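Local coordinates for protein amorpha-4,11-diene synthase (Artemisia annua, PDB 4GAX) that probably converts farnesyl diphosphate into a cyclic sesquiterpene, as an engineered plant terpene synthase of the metal-dependent class I type, at residues Lys211-Leu214 / Trp215-Leu218; Arg220-Ala223 / Val224-Pro228; His530-Asp533 / Val534-Ala538. All blocks are in the same frame, centred on the assembly; numbering follows the deposited sequence.

Contact 1. Residues Lys211-Leu214 / Trp215-Leu218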
loop_
_atom_site.group_PDB
_atom_site.type_symbol
_atom_site.label_atom_id
_atom_site.label_comp_id
_atom_site.label_asym_id
_atom_site.label_seq_id
_atom_site.Cartn_x
_atom_site.Cartn_y
_atom_site.Cartn_z
ATOM N N LYS A 211 11.588 -13.636 -0.906
ATOM C CA LYS A 211 10.247 -13.739 -1.491
ATOM C C LYS A 211 9.658 -12.351 -1.792
ATOM O O LYS A 211 9.035 -12.151 -2.837
ATOM C CB LYS A 211 9.314 -14.522 -0.559
ATOM C CG LYS A 211 8.049 -15.068 -1.218
ATOM C CD LYS A 211 7.696 -16.475 -0.694
ATOM C CE LYS A 211 8.680 -17.544 -1.199
ATOM N NZ LYS A 211 9.610 -18.077 -0.143
ATOM N N LYS A 212 9.851 -11.399 -0.886
ATOM C CA LYS A 212 9.387 -10.028 -1.114
ATOM C C LYS A 212 10.212 -9.081 -0.262
ATOM O O LYS A 212 10.292 -9.230 0.971
ATOM C CB LYS A 212 7.896 -9.876 -0.759
ATOM C CG LYS A 212 7.376 -8.440 -0.953
ATOM C CD LYS A 212 5.894 -8.301 -0.570
ATOM C CE LYS A 212 4.976 -9.018 -1.545
ATOM N NZ LYS A 212 3.565 -8.497 -1.428
ATOM N N PRO A 213 10.861 -8.105 -0.908
ATOM C CA PRO A 213 11.689 -7.229 -0.085
ATOM C C PRO A 213 10.852 -6.315 0.809
ATOM O O PRO A 213 9.667 -6.068 0.527
ATOM C CB PRO A 213 12.470 -6.429 -1.114
ATOM C CG PRO A 213 11.644 -6.478 -2.364
ATOM C CD PRO A 213 10.950 -7.794 -2.349
ATOM N N LEU A 214 11.485 -5.837 1.879
ATOM C CA LEU A 214 10.853 -5.027 2.903
ATOM C C LEU A 214 10.081 -3.820 2.343
ATOM O O LEU A 214 8.942 -3.526 2.760
ATOM C CB LEU A 214 11.949 -4.546 3.862
ATOM C CG LEU A 214 11.560 -3.631 5.009
ATOM C CD1 LEU A 214 10.532 -4.333 5.881
ATOM C CD2 LEU A 214 12.810 -3.282 5.828
ATOM N N TRP A 215 10.699 -3.135 1.393
ATOM C CA TRP A 215 10.113 -1.925 0.801
ATOM C C TRP A 215 8.779 -2.210 0.124
ATOM O O TRP A 215 7.866 -1.380 0.158
ATOM C CB TRP A 215 11.101 -1.321 -0.193
ATOM C CG TRP A 215 10.623 -0.093 -0.966
ATOM C CD1 TRP A 215 10.687 0.079 -2.321
ATOM C CD2 TRP A 215 10.039 1.117 -0.439
ATOM N NE1 TRP A 215 10.178 1.312 -2.673
ATOM C CE2 TRP A 215 9.774 1.967 -1.539
ATOM C CE3 TRP A 215 9.699 1.555 0.847
ATOM C CZ2 TRP A 215 9.191 3.235 -1.393
ATOM C CZ3 TRP A 215 9.123 2.818 0.993
ATOM C CH2 TRP A 215 8.880 3.646 -0.122
ATOM N N LYS A 216 8.658 -3.391 -0.476
ATOM C CA LYS A 216 7.432 -3.755 -1.182
ATOM C C LYS A 216 6.322 -4.300 -0.271
ATOM O O LYS A 216 5.152 -4.295 -0.651
ATOM C CB LYS A 216 7.739 -4.746 -2.326
ATOM C CG LYS A 216 8.296 -4.038 -3.573
ATOM C CD LYS A 216 8.860 -4.993 -4.621
ATOM C CE LYS A 216 7.803 -5.923 -5.176
ATOM N NZ LYS A 216 6.536 -5.192 -5.345
ATOM N N ARG A 217 6.686 -4.783 0.915
ATOM C CA ARG A 217 5.698 -5.301 1.871
ATOM C C ARG A 217 5.046 -4.136 2.627
ATOM O O ARG A 217 5.732 -3.207 3.086
ATOM C CB ARG A 217 6.360 -6.263 2.866
ATOM C CG ARG A 217 5.388 -6.919 3.873
ATOM C CD ARG A 217 6.041 -8.151 4.532
ATOM N NE ARG A 217 7.465 -7.907 4.645
ATOM C CZ ARG A 217 8.403 -8.611 4.029
ATOM N NH1 ARG A 217 8.083 -9.656 3.278
ATOM N NH2 ARG A 217 9.666 -8.262 4.184
ATOM N N LEU A 218 3.722 -4.181 2.754
ATOM C CA LEU A 218 2.997 -3.150 3.492
ATOM C C LEU A 218 3.503 -3.161 4.941
ATOM O O LEU A 218 3.690 -4.236 5.508
ATOM C CB LEU A 218 1.503 -3.486 3.476
ATOM C CG LEU A 218 0.644 -2.866 2.370
ATOM C CD1 LEU A 218 1.460 -2.095 1.348
ATOM C CD2 LEU A 218 -0.217 -3.925 1.707
HETATM O O HOH W 1 2.968 -5.665 -1.326
#
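The guanidinium group of Arg217 folds back over the residues before it, with Pro213 O on one face, 4.2 Å above the plane and displaced toward the rim. Lys212 O approaches the same group obliquely and accepts a weak, strongly bent hydrogen bond from Arg217 NH1 at 3.2 Å. The Trp215 indole, the other flat group, points away into the protein, NE1 hydrogen-bonded to Asn508 and the ring meeting His530 edge-to-face (T-shaped). Arg217 CG lies opposite its own backbone N (chi1 -177°), and a tight bend at chi3 (33°) then swings the planar group back. Arginine suits the place because its N-H groups can serve different directions at once: while NH1 turns to the backbone, NE forms a salt bridge with Glu222 of the following helix. The residues make a compact turn in the loop joining helix 200-211 to helix 219-232, in an all-helical terpene synthase. Pro213 O accepts the turn's amides: Arg217 N at 3.3 Å and, weakly, Lys216 N at 3.0 Å. Proline's ring restrains phi as the chain enters the turn and offers an apolar side to Lys216. The two lie alongside, pointing the same way, with Pro213 CG 3.9 Å from Lys216 CD. Lys212 instead crosses Lys216 at about a right angle, its CG 4.0 Å from Lys216 CB. A bend at chi3 (-70°) carries the Lys212 ammonium round to a water, NZ donating at 2.9 Å; the water donates to Lys216 O at 2.7 Å. Both ammonium groups form long, weak ion pairs with Asp533, while Lys216 makes a cation-pi contact with Trp504.

Contact 2. Residues Arg220-Ala223 / Val224-Pro228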
loop_
_atom_site.group_PDB
_atom_site.type_symbol
_atom_site.label_atom_id
_atom_site.label_comp_id
_atom_site.label_asym_id
_atom_site.label_seq_id
_atom_site.Cartn_x
_atom_site.Cartn_y
_atom_site.Cartn_z
ATOM N N ARG A 220 2.178 -2.746 7.939
ATOM C CA ARG A 220 1.450 -3.521 8.958
ATOM C C ARG A 220 1.671 -5.023 8.775
ATOM O O ARG A 220 1.702 -5.802 9.748
ATOM C CB ARG A 220 -0.053 -3.204 8.918
ATOM C CG ARG A 220 -0.873 -3.823 10.061
ATOM C CD ARG A 220 -0.447 -3.278 11.421
ATOM N NE ARG A 220 -1.381 -3.704 12.469
ATOM C CZ ARG A 220 -1.239 -3.440 13.766
ATOM N NH1 ARG A 220 -0.182 -2.757 14.206
ATOM N NH2 ARG A 220 -2.161 -3.869 14.626
ATOM N N ILE A 221 1.834 -5.448 7.528
ATOM C CA ILE A 221 2.117 -6.862 7.270
ATOM C C ILE A 221 3.555 -7.183 7.706
ATOM O O ILE A 221 3.829 -8.271 8.215
ATOM C CB ILE A 221 1.918 -7.222 5.777
ATOM C CG1 ILE A 221 0.447 -7.026 5.391
ATOM C CG2 ILE A 221 2.337 -8.647 5.493
ATOM C CD1 ILE A 221 0.174 -7.236 3.877
ATOM N N GLU A 222 4.482 -6.254 7.497
ATOM C CA GLU A 222 5.856 -6.470 7.999
ATOM C C GLU A 222 5.872 -6.632 9.518
ATOM O O GLU A 222 6.534 -7.524 10.048
ATOM C CB GLU A 222 6.798 -5.346 7.571
ATOM C CG GLU A 222 8.167 -5.332 8.288
ATOM C CD GLU A 222 9.069 -6.504 7.901
ATOM O OE1 GLU A 222 8.731 -7.249 6.941
ATOM O OE2 GLU A 222 10.136 -6.676 8.554
ATOM N N ALA A 223 5.112 -5.798 10.213
ATOM C CA ALA A 223 5.087 -5.845 11.669
ATOM C C ALA A 223 4.649 -7.209 12.181
ATOM O O ALA A 223 5.297 -7.779 13.065
ATOM C CB ALA A 223 4.179 -4.733 12.240
ATOM N N VAL A 224 3.574 -7.753 11.619
ATOM C CA VAL A 224 3.103 -9.067 12.066
ATOM C C VAL A 224 4.168 -10.136 11.876
ATOM O O VAL A 224 4.243 -11.079 12.666
ATOM C CB VAL A 224 1.767 -9.524 11.385
ATOM C CG1 VAL A 224 0.781 -8.392 11.309
ATOM C CG2 VAL A 224 2.020 -10.070 10.009
ATOM N N GLN A 225 5.000 -9.998 10.844
ATOM C CA GLN A 225 6.038 -11.002 10.595
ATOM C C GLN A 225 7.332 -10.671 11.345
ATOM O O GLN A 225 8.056 -11.573 11.771
ATOM C CB GLN A 225 6.324 -11.136 9.087
ATOM C CG GLN A 225 5.104 -11.509 8.247
ATOM C CD GLN A 225 5.368 -11.410 6.744
ATOM O OE1 GLN A 225 6.514 -11.263 6.305
ATOM N NE2 GLN A 225 4.299 -11.492 5.950
ATOM N N TYR A 226 7.632 -9.387 11.506
ATOM C CA TYR A 226 8.909 -9.010 12.125
ATOM C C TYR A 226 8.893 -9.180 13.644
ATOM O O TYR A 226 9.902 -9.514 14.262
ATOM C CB TYR A 226 9.287 -7.579 11.764
ATOM C CG TYR A 226 10.712 -7.215 12.153
ATOM C CD1 TYR A 226 11.799 -7.783 11.489
ATOM C CD2 TYR A 226 10.971 -6.297 13.168
ATOM C CE1 TYR A 226 13.110 -7.452 11.829
ATOM C CE2 TYR A 226 12.290 -5.957 13.521
ATOM C CZ TYR A 226 13.348 -6.536 12.845
ATOM O OH TYR A 226 14.646 -6.208 13.188
ATOM N N ILE A 227 7.739 -8.943 14.245
ATOM C CA ILE A 227 7.619 -9.017 15.686
ATOM C C ILE A 227 8.140 -10.356 16.256
ATOM O O ILE A 227 9.036 -10.347 17.106
ATOM C CB ILE A 227 6.184 -8.664 16.155
ATOM C CG1 ILE A 227 5.953 -7.152 16.037
ATOM C CG2 ILE A 227 5.983 -9.101 17.600
ATOM C CD1 ILE A 227 4.503 -6.719 16.317
ATOM N N PRO A 228 7.637 -11.505 15.755
ATOM C CA PRO A 228 8.154 -12.769 16.305
ATOM C C PRO A 228 9.627 -13.015 15.991
ATOM O O PRO A 228 10.334 -13.582 16.830
ATOM C CB PRO A 228 7.294 -13.842 15.610
ATOM C CG PRO A 228 6.818 -13.177 14.338
ATOM C CD PRO A 228 6.581 -11.743 14.747
#
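Glu222 and Tyr226 sit one turn apart on alpha helix 219-232, and their side chains pass each other at a slant, with carboxylate and ring planes 31° apart. The carboxylate reaches Tyr226 at the root of the ring: Glu222 OE2 is 3.4 Å from Tyr226 CB and only slightly farther from CD1. Glu222 CG stands beside the carbonyl carbon, and a bend at chi2 (69°) turns the acid along the helix in that direction. Its oxygens are claimed by arginines, OE1 by Arg208 as well as by Arg217, OE2 by Arg89, so a buried glutamate here balances several arginines, which probably keep it ionised; the Tyr226 side chain packs on Glu86 and Arg89 of helix 77-89. Ile221 and Gln225 have a simpler relation, lying side by side and pointing the same way, with Ile221 CG2 3.5 Å from Gln225 NE2. Gln225 stays extended beyond CG, its methylenes passing Ile221 O, while its OE1 accepts a hydrogen bond from Arg208. Val224 turns its two branches to two carbonyls. With chi1 at -43°, CG2 occupies the crowded position between backbone N and carbonyl carbon and closes on Ile221 O at 3.1 Å; CG1 faces Arg220 O at 3.2 Å. The branched residue thus covers the helix backbone while touching helices 238-269 and 547-557. Pro228 has no N-H for the preceding turn, and the helix kinks there. Just before the kink, Ile227 N donates to Ala223 O at 3.0 Å, and Ile227 CG1 lies 3.1 Å from the same oxygen.

Contact 3. Residues His530-Asp533 / Val534-Ala538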
loop_
_atom_site.group_PDB
_atom_site.type_symbol
_atom_site.label_atom_id
_atom_site.label_comp_id
_atom_site.label_asym_id
_atom_site.label_seq_id
_atom_site.Cartn_x
_atom_site.Cartn_y
_atom_site.Cartn_z
ATOM N N HIS A 530 2.103 -0.373 -3.565
ATOM C CA HIS A 530 2.641 -1.663 -3.119
ATOM C C HIS A 530 1.535 -2.682 -2.854
ATOM O O HIS A 530 1.714 -3.892 -3.061
ATOM C CB HIS A 530 3.527 -1.479 -1.879
ATOM C CG HIS A 530 4.862 -0.884 -2.191
ATOM N ND1 HIS A 530 5.480 0.040 -1.375
ATOM C CD2 HIS A 530 5.698 -1.089 -3.235
ATOM C CE1 HIS A 530 6.641 0.385 -1.907
ATOM N NE2 HIS A 530 6.794 -0.281 -3.041
ATOM N N PHE A 531 0.379 -2.190 -2.425
ATOM C CA PHE A 531 -0.773 -3.081 -2.243
ATOM C C PHE A 531 -1.155 -3.846 -3.508
ATOM O O PHE A 531 -1.691 -4.979 -3.443
ATOM C CB PHE A 531 -1.988 -2.311 -1.711
ATOM C CG PHE A 531 -3.191 -3.174 -1.526
ATOM C CD1 PHE A 531 -3.235 -4.093 -0.490
ATOM C CD2 PHE A 531 -4.265 -3.094 -2.397
ATOM C CE1 PHE A 531 -4.339 -4.910 -0.313
ATOM C CE2 PHE A 531 -5.382 -3.910 -2.222
ATOM C CZ PHE A 531 -5.417 -4.817 -1.176
ATOM N N LEU A 532 -0.886 -3.257 -4.669
ATOM C CA LEU A 532 -1.278 -3.908 -5.932
ATOM C C LEU A 532 -0.610 -5.266 -6.051
ATOM O O LEU A 532 -1.166 -6.195 -6.650
ATOM C CB LEU A 532 -0.910 -3.050 -7.151
ATOM C CG LEU A 532 -1.499 -1.636 -7.281
ATOM C CD1 LEU A 532 -0.728 -0.821 -8.335
ATOM C CD2 LEU A 532 -2.964 -1.698 -7.628
ATOM N N ASP A 533 0.578 -5.385 -5.462
ATOM C CA ASP A 533 1.309 -6.651 -5.490
ATOM C C ASP A 533 0.568 -7.722 -4.696
ATOM O O ASP A 533 0.653 -8.901 -5.022
ATOM C CB ASP A 533 2.731 -6.469 -4.941
ATOM C CG ASP A 533 3.722 -7.454 -5.548
ATOM O OD1 ASP A 533 3.624 -7.746 -6.767
ATOM O OD2 ASP A 533 4.600 -7.938 -4.806
ATOM N N VAL A 534 -0.161 -7.305 -3.659
ATOM C CA VAL A 534 -0.986 -8.212 -2.858
ATOM C C VAL A 534 -2.321 -8.455 -3.546
ATOM O O VAL A 534 -2.826 -9.584 -3.611
ATOM C CB VAL A 534 -1.258 -7.609 -1.457
ATOM C CG1 VAL A 534 -2.385 -8.364 -0.755
ATOM C CG2 VAL A 534 0.030 -7.628 -0.619
ATOM N N LEU A 535 -2.898 -7.382 -4.065
ATOM C CA LEU A 535 -4.157 -7.478 -4.796
ATOM C C LEU A 535 -4.052 -8.506 -5.923
ATOM O O LEU A 535 -4.912 -9.377 -6.070
ATOM C CB LEU A 535 -4.517 -6.110 -5.380
ATOM C CG LEU A 535 -5.979 -5.663 -5.341
ATOM C CD1 LEU A 535 -6.321 -4.788 -6.549
ATOM C CD2 LEU A 535 -6.929 -6.842 -5.209
ATOM N N TYR A 536 -2.980 -8.416 -6.704
ATOM C CA TYR A 536 -2.851 -9.266 -7.881
ATOM C C TYR A 536 -1.792 -10.360 -7.732
ATOM O O TYR A 536 -1.097 -10.682 -8.691
ATOM C CB TYR A 536 -2.566 -8.406 -9.116
ATOM C CG TYR A 536 -3.656 -7.391 -9.395
ATOM C CD1 TYR A 536 -3.397 -6.029 -9.328
ATOM C CD2 TYR A 536 -4.948 -7.800 -9.709
ATOM C CE1 TYR A 536 -4.388 -5.097 -9.576
ATOM C CE2 TYR A 536 -5.949 -6.872 -9.953
ATOM C CZ TYR A 536 -5.662 -5.522 -9.887
ATOM O OH TYR A 536 -6.650 -4.595 -10.129
ATOM N N ALA A 537 -1.693 -10.945 -6.540
ATOM C CA ALA A 537 -0.633 -11.916 -6.234
ATOM C C ALA A 537 -0.616 -13.174 -7.121
ATOM O O ALA A 537 0.366 -13.424 -7.829
ATOM C CB ALA A 537 -0.666 -12.301 -4.756
ATOM N N ALA A 538 -1.685 -13.968 -7.076
ATOM C CA ALA A 538 -1.724 -15.216 -7.847
ATOM C C ALA A 538 -3.065 -15.433 -8.546
ATOM O O ALA A 538 -3.241 -16.401 -9.290
ATOM C CB ALA A 538 -1.382 -16.407 -6.961
#
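Phe531 meets both Val534 and Leu535 because its first torsion (chi1 179°) sets CG beside its own carbonyl carbon, leaning the ring toward the next turn of the helix. Val534 CG1 adopts the corresponding position on its own residue, and the two side chains cross at about a right angle, Phe531 CE1 lying 4.0 Å from Val534 CG1. The other flank of the ring takes Leu535 at a slant, with Phe531 CE2 3.6 Å from Leu535 CG. A wide, flat aromatic suits position 531, since one ring can serve two aliphatic neighbours. Leu532 and Tyr536 form the next pair: they run side by side in the same direction, Leu532 CD2 approaching Tyr536 CE1 at 4.2 Å. These pairs, three or four residues apart in sequence, lie at the last turn of alpha helix 519-535. Leu535 N donates to Phe531 O at 2.8 Å, an acceptor shared weakly with Val534 N, and Tyr536 N donates to Leu532 O at 2.9 Å. Tyr536 is the first residue to leave helical backbone angles, although its amide still completes the last turn. Outward from this end, Phe531 meets the ring of Trp288, and with Leu535 it faces helix 282-292. Val534 packs on Tyr549 and Leu552 of helix 547-557. Leu532 and Tyr536 lie against helix 447-461, where Tyr536 touches Asn460, which by sequence probably opens the NSE/DTE metal-binding motif of class I terpene synthases.

Along the chain the order is contact 1, contact 2, contact 3. The first two are almost consecutive: the loop after helix 200-211 runs straight into helix 219-232, their centres are 11 Å apart, and an arginine-glutamate salt bridge ties them. Contact 3, some 300 residues later at the end of helix 519-535, has its centre likewise 11 Å from that of contact 1; His530 packs on the turn's backbone. Contacts 2 and 3 do not touch, with centres 18 Å and nearest atoms about 5 Å apart, but both pack on helix 547-557. The turn between helices 200-211 and 219-232 thus packs against the end of helix 519-535, holding together parts of the fold far apart in sequence.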